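Local coordinates for intramolecular trans-sialidase (Macrobdella decora, PDB 3SLI), which cleaves sialic acid from sialosides such as 3'-sialyllactose by an intramolecular trans-sialidase reaction that yields 2,7-anhydro-Neu5Ac, at residues 32-37 with 141-146; 38-43 with 176-181; 114-119 with 182-187. All coordinates share one frame; numbering follows the deposited sequence.

Contact 1 (32-37 with 141-146); sequences KAMTQG and FKFISD
Phe141 and Thr35 open this meeting of two loops in the N-terminal domain, a concanavalin-like antiparallel β sandwich: 32-37 leads from helix 28-31 into strand 37-45, while the loop 141-146 connects strand 131-137 to strand 152-155. The Phe141 ring turns its edge to the backbone, with CE2 lying 3.4 Å from Thr35 O and the oxygen in the ring plane, where the partly positive ring hydrogens suit an acceptor. The same oxygen also meets Phe143, whose CB is 3.4 Å away.

Phe143 is the buried aromatic of the loop. With CG anti to its backbone N (chi1 -151°), the ring lies close against the backbone of 34-36, its CD2 3.4 Å from Met34 O and 3.8 Å from Met34 CB. Met34 lies alongside, pointing the same way, and its chain bends at the sulfur (chi3 80°), which keeps CE beside Phe143 CE2, 4.2 Å away. Beyond the two loops the ring meets Phe69 and the side chain of Ala117, so a large flat hydrocarbon suits this place between loop and sandwich.

Ile144 begins a short 3-10 turn. Its branched side chain can pack in two directions: CG1 lies over one face of the Phe143 ring, offset toward the rim, and CD1 comes to Met34 SD, while CG2 reaches back to Lys32 O. A water donates to both Lys32 O and Ile144 O, bridging the chains where they do not bond directly.

Ser145 supplies the direct bond, its N donating to Met34 O from above the carbonyl plane. Its small side chain fits close to the other loop, CB packing on Ala33 O and OG on Thr35 CG2. Asp146 steadies the turn from within: its backbone N donates to Phe143 O, and the carboxylate accepts in return, OD2 using its anti lone pair on Phe143 N at 2.9 Å.

Contact 2 (38-43 with 176-181); sequences TIILSY and KVYSNA
The Tyr178 ring is met at its edge by the neighbouring strand: Thr38 O lies in the ring plane, 3.8 Å from CD1, and the methyl CG2 of Ile40 stands 4.0 Å from CE1. The ring thus leans along the strand edge-on, on the same side of the sheet as Thr38, Ile40 and Lys176. Ile40 places CG2 between its backbone N and carbonyl carbon while CG1 is anti to the N (chi1 166°), which directs the methyl to both Tyr178 and Lys176 CB.

On the other side Ile39 and Val177, a non-hydrogen-bonded pair, run side by side into the interior of the sandwich, CG1 to CG1 at 4.2 Å; Ile39 reaches Phe55 of the opposing sheet. Branching at CB suits both to an extended chain in a buried sheet.

Between them the strands are antiparallel, at 170°. The hydrogen-bonded pairs Thr38 with Tyr178 and Ile40 with Lys176 give four backbone bonds, the straightest being Tyr178 N to Thr38 O at 178°. Lys176 carries its amine away to a salt bridge with Asp174.

Where the second strand turns off, Thr38 OG1 donates to Asn180 O at 2.8 Å, on a lone pair in the carbonyl plane, and also accepts from Leu182 N. One buried hydroxyl therefore satisfies two backbone groups that the sheet no longer pairs, which is consistent with threonine's polar branch holding the chain where it leaves the strand.

Contact 3 (114-119 with 182-187); sequences ALKADA and LSDEEL
Lys116 on strand 107-118 reaches across to the start of helix 184-191, which lies against the outer side of the sandwich sheet and begins with a capping box made by Ser183 and Glu186. Lys116 CB is already in apolar contact, 3.8 Å from Leu187 CD1. With CG anti to the backbone N (chi1 169°) the chain leaves the strand fully extended, and that length is what a lysine offers here. CG passes Leu182 O, CD comes nearer to the same oxygen while also touching Leu187 CD1, and CE lies 3.1 Å from Leu182 O. At the tip, NZ forms a salt bridge with Asp184 OD1 at 2.9 Å, approaching from above the carboxylate plane, and adds a weak hydrogen bond to Leu182 O.

The buried ammonium is thus held chiefly by Asp184, with the weaker bond to Leu182 O beside it. Asp184, whose side chain crosses the lysine at about a right angle, has a second partner in Arg125, joined to OD2, so its negative charge is shared by two cations; such pairing would be expected to favour the ionised carboxylate.

Beside the polar tip, Leu187 spreads its two methyls over the strand, CD2 meeting Ala114 CB at 3.9 Å, where a small residue lets the helix sit close. The capping box closes the helix start: Glu186 N donates to Ser183 OG, and Ser183 N donates to Glu186 OE2 at 3.2 Å.

From the N terminus, the chain lays down 32-37 and 38-43 in succession, and both wait for much later partners. Contact 1 closes its loop when 141-146 returns to 32-37, after the chain has already passed 114-119. Contact 2 closes next, as 176-181 comes back to 38-43, and contact 3 last, when 182-187 folds onto 114-119. Each pair of loops crosses; none nests. Strand 37-45 is the common element: it follows the loop of contact 1, pairs with strand 170-178 in contact 2, and has strand 107-118 of contact 3 as its other neighbour. Together they tie loops, sheet and helix 184-191 into one sandwich domain.

Contact 1 (32-37 with 141-146)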
loop_
_atom_site.group_PDB
_atom_site.type_symbol
_atom_site.label_atom_id
_atom_site.label_comp_id
_atom_site.label_asym_id
_atom_site.label_seq_id
_atom_site.Cartn_x
_atom_site.Cartn_y
_atom_site.Cartn_z
ATOM N N LYS A 32 -3.744 -40.876 -7.991
ATOM C CA LYS A 32 -3.459 -40.808 -9.430
ATOM C C LYS A 32 -4.712 -40.778 -10.297
ATOM O O LYS A 32 -4.614 -40.580 -11.513
ATOM C CB LYS A 32 -2.576 -41.981 -9.878
ATOM C CG LYS A 32 -1.151 -41.946 -9.373
ATOM C CD LYS A 32 -0.424 -43.255 -9.682
ATOM C CE LYS A 32 0.925 -43.298 -8.963
ATOM N NZ LYS A 32 1.722 -44.543 -9.193
ATOM N N ALA A 33 -5.884 -40.940 -9.680
ATOM C CA ALA A 33 -7.145 -40.947 -10.420
ATOM C C ALA A 33 -8.240 -40.037 -9.849
ATOM O O ALA A 33 -9.405 -40.159 -10.220
ATOM C CB ALA A 33 -7.666 -42.384 -10.539
ATOM N N MET A 34 -7.859 -39.083 -9.003
ATOM C CA MET A 34 -8.819 -38.158 -8.391
ATOM C C MET A 34 -9.670 -37.376 -9.383
ATOM O O MET A 34 -9.152 -36.754 -10.318
ATOM C CB MET A 34 -8.089 -37.175 -7.478
ATOM C CG MET A 34 -7.458 -37.828 -6.276
ATOM S SD MET A 34 -6.374 -36.724 -5.361
ATOM C CE MET A 34 -7.575 -35.785 -4.399
ATOM N N THR A 35 -10.981 -37.401 -9.176
ATOM C CA THR A 35 -11.911 -36.685 -10.038
ATOM C C THR A 35 -12.135 -35.282 -9.478
ATOM O O THR A 35 -12.656 -34.405 -10.167
ATOM C CB THR A 35 -13.261 -37.424 -10.128
ATOM O OG1 THR A 35 -13.776 -37.634 -8.807
ATOM C CG2 THR A 35 -13.076 -38.774 -10.801
ATOM N N GLN A 36 -11.750 -35.109 -8.214
ATOM C CA GLN A 36 -11.857 -33.847 -7.477
ATOM C C GLN A 36 -11.131 -34.075 -6.151
ATOM O O GLN A 36 -10.465 -35.099 -5.979
ATOM C CB GLN A 36 -13.314 -33.514 -7.187
ATOM C CG GLN A 36 -13.978 -34.517 -6.267
ATOM C CD GLN A 36 -15.112 -33.903 -5.492
ATOM O OE1 GLN A 36 -15.647 -32.860 -5.873
ATOM N NE2 GLN A 36 -15.475 -34.530 -4.376
ATOM N N GLY A 37 -11.240 -33.132 -5.218
ATOM C CA GLY A 37 -10.584 -33.322 -3.938
ATOM C C GLY A 37 -10.037 -32.074 -3.277
ATOM O O GLY A 37 -10.289 -30.955 -3.723
ATOM N N PHE A 141 -15.191 -28.820 -16.041
ATOM C CA PHE A 141 -14.364 -29.129 -14.887
ATOM C C PHE A 141 -13.425 -30.308 -15.172
ATOM O O PHE A 141 -13.838 -31.333 -15.729
ATOM C CB PHE A 141 -15.239 -29.419 -13.664
ATOM C CG PHE A 141 -14.454 -29.669 -12.402
ATOM C CD1 PHE A 141 -13.998 -28.608 -11.633
ATOM C CD2 PHE A 141 -14.152 -30.969 -11.995
ATOM C CE1 PHE A 141 -13.251 -28.833 -10.479
ATOM C CE2 PHE A 141 -13.403 -31.202 -10.842
ATOM C CZ PHE A 141 -12.952 -30.132 -10.084
ATOM N N LYS A 142 -12.164 -30.157 -14.781
ATOM C CA LYS A 142 -11.161 -31.197 -14.990
ATOM C C LYS A 142 -10.341 -31.436 -13.724
ATOM O O LYS A 142 -10.252 -30.565 -12.852
ATOM C CB LYS A 142 -10.180 -30.778 -16.102
ATOM C CG LYS A 142 -10.794 -30.425 -17.450
ATOM C CD LYS A 142 -11.374 -31.644 -18.130
ATOM C CE LYS A 142 -12.028 -31.272 -19.446
ATOM N NZ LYS A 142 -12.591 -32.471 -20.120
ATOM N N PHE A 143 -9.782 -32.633 -13.598
ATOM C CA PHE A 143 -8.898 -32.930 -12.483
ATOM C C PHE A 143 -7.913 -34.037 -12.857
ATOM O O PHE A 143 -7.748 -34.345 -14.038
ATOM C CB PHE A 143 -9.627 -33.198 -11.160
ATOM C CG PHE A 143 -8.801 -32.827 -9.949
ATOM C CD1 PHE A 143 -8.162 -31.582 -9.886
ATOM C CD2 PHE A 143 -8.598 -33.729 -8.912
ATOM C CE1 PHE A 143 -7.330 -31.251 -8.810
ATOM C CE2 PHE A 143 -7.766 -33.411 -7.827
ATOM C CZ PHE A 143 -7.130 -32.173 -7.776
ATOM N N ILE A 144 -7.248 -34.622 -11.872
ATOM C CA ILE A 144 -6.238 -35.641 -12.130
ATOM C C ILE A 144 -6.716 -36.802 -13.007
ATOM O O ILE A 144 -5.967 -37.296 -13.851
ATOM C CB ILE A 144 -5.608 -36.115 -10.801
ATOM C CG1 ILE A 144 -4.950 -34.911 -10.106
ATOM C CG2 ILE A 144 -4.588 -37.218 -11.051
ATOM C CD1 ILE A 144 -4.394 -35.196 -8.723
ATOM N N SER A 145 -7.983 -37.173 -12.868
ATOM C CA SER A 145 -8.565 -38.251 -13.662
ATOM C C SER A 145 -8.555 -37.946 -15.166
ATOM O O SER A 145 -8.663 -38.860 -15.990
ATOM C CB SER A 145 -10.006 -38.510 -13.211
ATOM O OG SER A 145 -10.755 -37.306 -13.212
ATOM N N ASP A 146 -8.406 -36.667 -15.512
ATOM C CA ASP A 146 -8.405 -36.228 -16.903
ATOM C C ASP A 146 -7.024 -36.111 -17.539
ATOM O O ASP A 146 -6.910 -35.796 -18.723
ATOM C CB ASP A 146 -9.164 -34.910 -17.041
ATOM C CG ASP A 146 -10.609 -35.025 -16.602
ATOM O OD1 ASP A 146 -11.379 -35.791 -17.220
ATOM O OD2 ASP A 146 -10.987 -34.345 -15.640
HETATM O O HOH W 1 -5.401 -40.029 -14.100
#

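Contact 2 (38-43 with 176-181)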
loop_
_atom_site.group_PDB
_atom_site.type_symbol
_atom_site.label_atom_id
_atom_site.label_comp_id
_atom_site.label_asym_id
_atom_site.label_seq_id
_atom_site.Cartn_x
_atom_site.Cartn_y
_atom_site.Cartn_z
ATOM N N THR A 38 -9.260 -32.275 -2.220
ATOM C CA THR A 38 -8.661 -31.177 -1.472
ATOM C C THR A 38 -7.254 -31.569 -1.040
ATOM O O THR A 38 -7.021 -32.700 -0.620
ATOM C CB THR A 38 -9.473 -30.858 -0.181
ATOM O OG1 THR A 38 -10.865 -30.706 -0.500
ATOM C CG2 THR A 38 -8.969 -29.564 0.458
ATOM N N ILE A 39 -6.304 -30.653 -1.186
ATOM C CA ILE A 39 -4.938 -30.914 -0.757
ATOM C C ILE A 39 -4.550 -29.793 0.182
ATOM O O ILE A 39 -4.774 -28.619 -0.113
ATOM C CB ILE A 39 -3.903 -30.938 -1.914
ATOM C CG1 ILE A 39 -4.207 -32.064 -2.907
ATOM C CG2 ILE A 39 -2.501 -31.132 -1.348
ATOM C CD1 ILE A 39 -5.050 -31.623 -4.075
ATOM N N ILE A 40 -4.046 -30.159 1.346
ATOM C CA ILE A 40 -3.612 -29.163 2.301
ATOM C C ILE A 40 -2.238 -29.554 2.796
ATOM O O ILE A 40 -1.989 -30.718 3.131
ATOM C CB ILE A 40 -4.629 -28.966 3.468
ATOM C CG1 ILE A 40 -3.981 -28.180 4.606
ATOM C CG2 ILE A 40 -5.173 -30.286 3.951
ATOM C CD1 ILE A 40 -4.958 -27.356 5.363
ATOM N N LEU A 41 -1.315 -28.601 2.770
ATOM C CA LEU A 41 0.025 -28.889 3.229
ATOM C C LEU A 41 0.734 -27.729 3.895
ATOM O O LEU A 41 0.456 -26.558 3.622
ATOM C CB LEU A 41 0.890 -29.488 2.111
ATOM C CG LEU A 41 1.316 -28.767 0.835
ATOM C CD1 LEU A 41 2.480 -29.552 0.252
ATOM C CD2 LEU A 41 0.184 -28.689 -0.178
ATOM N N SER A 42 1.604 -28.096 4.824
ATOM C CA SER A 42 2.417 -27.177 5.601
ATOM C C SER A 42 3.836 -27.370 5.064
ATOM O O SER A 42 4.297 -28.501 4.944
ATOM C CB SER A 42 2.348 -27.601 7.075
ATOM O OG SER A 42 3.115 -26.758 7.913
ATOM N N TYR A 43 4.532 -26.285 4.741
ATOM C CA TYR A 43 5.895 -26.411 4.211
ATOM C C TYR A 43 6.780 -25.260 4.662
ATOM O O TYR A 43 6.283 -24.201 5.049
ATOM C CB TYR A 43 5.880 -26.416 2.671
ATOM C CG TYR A 43 5.670 -25.031 2.085
ATOM C CD1 TYR A 43 4.387 -24.533 1.888
ATOM C CD2 TYR A 43 6.759 -24.179 1.818
ATOM C CE1 TYR A 43 4.182 -23.221 1.458
ATOM C CE2 TYR A 43 6.561 -22.863 1.390
ATOM C CZ TYR A 43 5.271 -22.394 1.215
ATOM O OH TYR A 43 5.042 -21.095 0.835
ATOM N N LYS A 176 -2.033 -33.664 3.552
ATOM C CA LYS A 176 -3.240 -34.476 3.633
ATOM C C LYS A 176 -3.961 -34.292 2.310
ATOM O O LYS A 176 -4.163 -33.157 1.856
ATOM C CB LYS A 176 -4.151 -34.003 4.771
ATOM C CG LYS A 176 -3.690 -34.389 6.164
ATOM C CD LYS A 176 -4.637 -33.827 7.210
ATOM C CE LYS A 176 -4.303 -34.347 8.603
ATOM N NZ LYS A 176 -2.916 -34.002 9.036
ATOM N N VAL A 177 -4.301 -35.404 1.672
ATOM C CA VAL A 177 -5.003 -35.387 0.394
ATOM C C VAL A 177 -6.359 -36.055 0.623
ATOM O O VAL A 177 -6.408 -37.214 1.059
ATOM C CB VAL A 177 -4.217 -36.183 -0.687
ATOM C CG1 VAL A 177 -4.918 -36.091 -2.032
ATOM C CG2 VAL A 177 -2.790 -35.673 -0.793
ATOM N N TYR A 178 -7.437 -35.313 0.357
ATOM C CA TYR A 178 -8.824 -35.781 0.510
ATOM C C TYR A 178 -9.484 -35.945 -0.853
ATOM O O TYR A 178 -9.257 -35.141 -1.756
ATOM C CB TYR A 178 -9.663 -34.743 1.263
ATOM C CG TYR A 178 -9.223 -34.441 2.667
ATOM C CD1 TYR A 178 -8.135 -33.607 2.913
ATOM C CD2 TYR A 178 -9.914 -34.969 3.761
ATOM C CE1 TYR A 178 -7.741 -33.303 4.214
ATOM C CE2 TYR A 178 -9.533 -34.674 5.064
ATOM C CZ TYR A 178 -8.447 -33.841 5.284
ATOM O OH TYR A 178 -8.061 -33.547 6.574
ATOM N N SER A 179 -10.336 -36.953 -0.995
ATOM C CA SER A 179 -11.051 -37.155 -2.249
ATOM C C SER A 179 -12.246 -36.206 -2.289
ATOM O O SER A 179 -12.781 -35.898 -3.355
ATOM C CB SER A 179 -11.560 -38.596 -2.348
ATOM O OG SER A 179 -12.495 -38.860 -1.315
ATOM N N ASN A 180 -12.689 -35.782 -1.111
ATOM C CA ASN A 180 -13.833 -34.885 -0.970
ATOM C C ASN A 180 -13.432 -33.405 -0.925
ATOM O O ASN A 180 -12.288 -33.064 -0.603
ATOM C CB ASN A 180 -14.632 -35.255 0.293
ATOM C CG ASN A 180 -13.773 -35.283 1.545
ATOM O OD1 ASN A 180 -12.812 -36.038 1.633
ATOM N ND2 ASN A 180 -14.125 -34.463 2.526
ATOM N N ALA A 181 -14.375 -32.530 -1.251
ATOM C CA ALA A 181 -14.117 -31.091 -1.238
ATOM C C ALA A 181 -14.495 -30.492 0.121
ATOM O O ALA A 181 -15.678 -30.390 0.452
ATOM C CB ALA A 181 -14.896 -30.412 -2.367
#

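Contact 3 (114-119 with 182-187)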
loop_
_atom_site.group_PDB
_atom_site.type_symbol
_atom_site.label_atom_id
_atom_site.label_comp_id
_atom_site.label_asym_id
_atom_site.label_seq_id
_atom_site.Cartn_x
_atom_site.Cartn_y
_atom_site.Cartn_z
ATOM N N ALA A 114 -3.661 -24.601 0.774
ATOM C CA ALA A 114 -4.674 -25.574 0.390
ATOM C C ALA A 114 -5.276 -25.281 -0.969
ATOM O O ALA A 114 -5.453 -24.124 -1.357
ATOM C CB ALA A 114 -5.797 -25.628 1.433
ATOM N N LEU A 115 -5.567 -26.348 -1.700
ATOM C CA LEU A 115 -6.213 -26.231 -2.990
ATOM C C LEU A 115 -7.461 -27.094 -2.896
ATOM O O LEU A 115 -7.396 -28.256 -2.481
ATOM C CB LEU A 115 -5.334 -26.748 -4.130
ATOM C CG LEU A 115 -6.226 -26.885 -5.366
ATOM C CD1 LEU A 115 -6.347 -25.552 -6.081
ATOM C CD2 LEU A 115 -5.734 -27.971 -6.273
ATOM N N LYS A 116 -8.583 -26.523 -3.286
ATOM C CA LYS A 116 -9.848 -27.228 -3.272
ATOM C C LYS A 116 -10.357 -27.342 -4.715
ATOM O O LYS A 116 -10.481 -26.329 -5.416
ATOM C CB LYS A 116 -10.834 -26.446 -2.402
ATOM C CG LYS A 116 -12.280 -26.878 -2.470
ATOM C CD LYS A 116 -13.097 -25.897 -1.647
ATOM C CE LYS A 116 -14.567 -26.150 -1.770
ATOM N NZ LYS A 116 -15.306 -25.254 -0.837
ATOM N N ALA A 117 -10.570 -28.578 -5.170
ATOM C CA ALA A 117 -11.082 -28.853 -6.517
ATOM C C ALA A 117 -12.489 -29.412 -6.310
ATOM O O ALA A 117 -12.672 -30.593 -6.006
ATOM C CB ALA A 117 -10.190 -29.867 -7.243
ATOM N N ASP A 118 -13.469 -28.534 -6.479
ATOM C CA ASP A 118 -14.881 -28.820 -6.257
ATOM C C ASP A 118 -15.631 -29.172 -7.544
ATOM O O ASP A 118 -16.083 -28.280 -8.270
ATOM C CB ASP A 118 -15.488 -27.567 -5.604
ATOM C CG ASP A 118 -16.876 -27.781 -5.039
ATOM O OD1 ASP A 118 -17.574 -28.749 -5.408
ATOM O OD2 ASP A 118 -17.275 -26.928 -4.217
ATOM N N ALA A 119 -15.826 -30.466 -7.784
ATOM C CA ALA A 119 -16.531 -30.928 -8.977
ATOM C C ALA A 119 -17.978 -30.442 -9.039
ATOM O O ALA A 119 -18.425 -29.942 -10.068
ATOM C CB ALA A 119 -16.479 -32.445 -9.068
ATOM N N LEU A 182 -13.495 -30.127 0.917
ATOM C CA LEU A 182 -13.746 -29.537 2.234
ATOM C C LEU A 182 -14.328 -28.130 2.046
ATOM O O LEU A 182 -14.193 -27.546 0.980
ATOM C CB LEU A 182 -12.456 -29.491 3.066
ATOM C CG LEU A 182 -11.747 -30.810 3.406
ATOM C CD1 LEU A 182 -10.533 -30.544 4.278
ATOM C CD2 LEU A 182 -12.685 -31.766 4.123
ATOM N N SER A 183 -15.018 -27.606 3.053
ATOM C CA SER A 183 -15.614 -26.275 2.932
ATOM C C SER A 183 -14.561 -25.183 3.072
ATOM O O SER A 183 -13.498 -25.406 3.658
ATOM C CB SER A 183 -16.711 -26.061 3.984
ATOM O OG SER A 183 -16.171 -25.979 5.298
ATOM N N ASP A 184 -14.879 -23.992 2.569
ATOM C CA ASP A 184 -13.963 -22.855 2.655
ATOM C C ASP A 184 -13.647 -22.571 4.120
ATOM O O ASP A 184 -12.509 -22.267 4.480
ATOM C CB ASP A 184 -14.587 -21.611 2.010
ATOM C CG ASP A 184 -14.796 -21.760 0.503
ATOM O OD1 ASP A 184 -14.198 -22.664 -0.122
ATOM O OD2 ASP A 184 -15.564 -20.957 -0.061
ATOM N N GLU A 185 -14.654 -22.752 4.970
ATOM C CA GLU A 185 -14.532 -22.527 6.402
ATOM C C GLU A 185 -13.463 -23.438 7.008
ATOM O O GLU A 185 -12.581 -22.982 7.743
ATOM C CB GLU A 185 -15.896 -22.750 7.073
ATOM C CG GLU A 185 -17.010 -21.758 6.644
ATOM C CD GLU A 185 -17.383 -21.804 5.140
ATOM O OE1 GLU A 185 -17.575 -22.911 4.576
ATOM O OE2 GLU A 185 -17.502 -20.714 4.526
ATOM N N GLU A 186 -13.525 -24.726 6.683
ATOM C CA GLU A 186 -12.545 -25.680 7.196
ATOM C C GLU A 186 -11.134 -25.340 6.710
ATOM O O GLU A 186 -10.159 -25.539 7.438
ATOM C CB GLU A 186 -12.872 -27.105 6.741
ATOM C CG GLU A 186 -14.191 -27.659 7.235
ATOM C CD GLU A 186 -14.450 -29.067 6.711
ATOM O OE1 GLU A 186 -13.798 -30.013 7.214
ATOM O OE2 GLU A 186 -15.285 -29.219 5.790
ATOM N N LEU A 187 -11.031 -24.860 5.471
ATOM C CA LEU A 187 -9.731 -24.519 4.886
ATOM C C LEU A 187 -9.139 -23.220 5.430
ATOM O O LEU A 187 -7.926 -23.132 5.626
ATOM C CB LEU A 187 -9.808 -24.522 3.356
ATOM C CG LEU A 187 -10.135 -25.920 2.803
ATOM C CD1 LEU A 187 -10.329 -25.892 1.288
ATOM C CD2 LEU A 187 -9.031 -26.896 3.199
#